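PDB 4KTB: NUDIX hydrolase from Jonesia denitrificans, which is of unknown function but belongs to the NUDIX clan and may hydrolyse diadenosine tetraphosphate (Ap4A) asymmetrically. Local coordinates for residues Asp87-His92 with Pro103-Ser108. Numbering follows the deposited sequence.
Sequences DALVRH and PSIPAS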
loop_
_atom_site.group_PDB
_atom_site.type_symbol
_atom_site.label_atom_id
_atom_site.label_comp_id
_atom_site.label_asym_id
_atom_site.label_seq_id
_atom_site.Cartn_x
_atom_site.Cartn_y
_atom_site.Cartn_z
ATOM N N ASP A 87 0.845 -15.194 11.160
ATOM C CA ASP A 87 0.453 -16.407 11.883
ATOM C C ASP A 87 -0.773 -16.165 12.767
ATOM O O ASP A 87 -1.630 -17.031 12.906
ATOM C CB ASP A 87 1.601 -16.913 12.771
ATOM C CG ASP A 87 2.751 -17.498 11.976
ATOM O OD1 ASP A 87 2.505 -18.053 10.889
ATOM O OD2 ASP A 87 3.905 -17.407 12.454
ATOM N N ALA A 88 -0.819 -14.998 13.400
ATOM C CA ALA A 88 -2.026 -14.580 14.111
ATOM C C ALA A 88 -3.204 -14.546 13.144
ATOM O O ALA A 88 -4.327 -14.861 13.519
ATOM C CB ALA A 88 -1.834 -13.220 14.750
ATOM N N LEU A 89 -2.946 -14.172 11.894
ATOM C CA LEU A 89 -4.009 -14.139 10.898
ATOM C C LEU A 89 -4.526 -15.551 10.677
ATOM O O LEU A 89 -5.731 -15.806 10.687
ATOM C CB LEU A 89 -3.499 -13.565 9.574
ATOM C CG LEU A 89 -3.244 -12.066 9.532
ATOM C CD1 LEU A 89 -2.595 -11.738 8.210
ATOM C CD2 LEU A 89 -4.550 -11.279 9.720
ATOM N N VAL A 90 -3.597 -16.472 10.481
ATOM C CA VAL A 90 -3.953 -17.864 10.267
ATOM C C VAL A 90 -4.768 -18.386 11.444
ATOM O O VAL A 90 -5.828 -18.988 11.274
ATOM C CB VAL A 90 -2.699 -18.718 10.133
ATOM C CG1 VAL A 90 -3.065 -20.179 10.130
ATOM C CG2 VAL A 90 -1.927 -18.349 8.864
ATOM N N ARG A 91 -4.267 -18.132 12.644
ATOM C CA ARG A 91 -4.906 -18.602 13.861
ATOM C C ARG A 91 -6.319 -18.067 14.012
ATOM O O ARG A 91 -7.212 -18.774 14.448
ATOM C CB ARG A 91 -4.062 -18.197 15.066
ATOM C CG ARG A 91 -4.613 -18.661 16.378
ATOM C CD ARG A 91 -3.607 -18.461 17.497
ATOM N NE ARG A 91 -3.243 -17.057 17.651
ATOM C CZ ARG A 91 -3.938 -16.188 18.370
ATOM N NH1 ARG A 91 -5.041 -16.581 18.994
ATOM N NH2 ARG A 91 -3.526 -14.932 18.459
ATOM N N HIS A 92 -6.535 -16.813 13.642
ATOM C CA HIS A 92 -7.836 -16.195 13.894
ATOM C C HIS A 92 -8.835 -16.627 12.845
ATOM O O HIS A 92 -10.028 -16.729 13.113
ATOM C CB HIS A 92 -7.728 -14.661 14.005
ATOM C CG HIS A 92 -7.168 -14.198 15.315
ATOM N ND1 HIS A 92 -7.870 -14.291 16.497
ATOM C CD2 HIS A 92 -5.961 -13.667 15.638
ATOM C CE1 HIS A 92 -7.127 -13.834 17.490
ATOM N NE2 HIS A 92 -5.963 -13.449 16.996
ATOM N N PRO A 103 -7.688 -19.797 3.856
ATOM C CA PRO A 103 -7.446 -18.382 3.581
ATOM C C PRO A 103 -6.224 -18.201 2.677
ATOM O O PRO A 103 -5.304 -19.031 2.707
ATOM C CB PRO A 103 -7.131 -17.823 4.968
ATOM C CG PRO A 103 -6.607 -19.015 5.752
ATOM C CD PRO A 103 -7.459 -20.141 5.271
ATOM N N SER A 104 -6.221 -17.135 1.881
ATOM C CA SER A 104 -5.002 -16.701 1.213
ATOM C C SER A 104 -4.365 -15.563 2.003
ATOM O O SER A 104 -4.709 -14.397 1.815
ATOM C CB SER A 104 -5.293 -16.250 -0.210
ATOM O OG SER A 104 -5.705 -17.344 -1.000
ATOM N N ILE A 105 -3.457 -15.911 2.906
ATOM C CA ILE A 105 -2.729 -14.902 3.665
ATOM C C ILE A 105 -1.842 -14.114 2.706
ATOM O O ILE A 105 -1.121 -14.700 1.914
ATOM C CB ILE A 105 -1.873 -15.540 4.766
ATOM C CG1 ILE A 105 -2.704 -16.546 5.568
ATOM C CG2 ILE A 105 -1.293 -14.474 5.702
ATOM C CD1 ILE A 105 -3.853 -15.922 6.379
ATOM N N PRO A 106 -1.903 -12.776 2.771
ATOM C CA PRO A 106 -1.129 -12.002 1.802
ATOM C C PRO A 106 0.346 -12.245 2.018
ATOM O O PRO A 106 0.794 -12.399 3.155
ATOM C CB PRO A 106 -1.461 -10.545 2.152
ATOM C CG PRO A 106 -2.612 -10.590 3.081
ATOM C CD PRO A 106 -2.556 -11.915 3.767
ATOM N N ALA A 107 1.090 -12.295 0.925
ATOM C CA ALA A 107 2.531 -12.427 0.986
ATOM C C ALA A 107 3.096 -11.225 1.728
ATOM O O ALA A 107 4.066 -11.341 2.482
ATOM C CB ALA A 107 3.086 -12.507 -0.398
ATOM N N SER A 108 2.461 -10.072 1.519
ATOM C CA SER A 108 2.899 -8.806 2.105
ATOM C C SER A 108 2.327 -8.485 3.484
ATOM O O SER A 108 1.112 -8.548 3.685
ATOM C CB SER A 108 2.508 -7.654 1.195
ATOM O OG SER A 108 2.905 -6.423 1.776
#
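Ile105 meets Leu89 and Val90 in a small, wholly apolar contact. It joins helix 85-97, which probably corresponds to the Nudix helix, to the loop that returns toward strand 113-118.

Three carbons of Ile105 do the touching: CG1 and CD1 of the longer branch, and the methyl CG2. CG1 lies 3.8 Å from Val90 CG2, and the two side chains cross at about a right angle. CD1 reaches both helix residues, 4.0 Å from Val90 CG2 and from Leu89 CB. CG1 is anti to the carbonyl carbon (chi1 -48°), which points this branch at the helix, and a chi2 of -66° turns CD1 toward Leu89 CB. The branch methyl CG2 reaches the end of the leucine, 3.9 Å from Leu89 CD1. The same leucine methyl also lies 4.4 Å from Pro106 CD, a looser touch on the proline ring. Leu89 and Pro106 also touch Tyr138 of strand 133-141, and Ser52 of the second subunit packs on Val90 and Ile105.

Polar links lie around this patch. Arg91 of the helix forms a salt bridge with Glu83.

Contact between the two segments is therefore purely van der Waals; the hydrogen bonds from Arg86 NH1 to Ala107 O and between the backbones of Ser104 and Pro141 are among those that hold the loop.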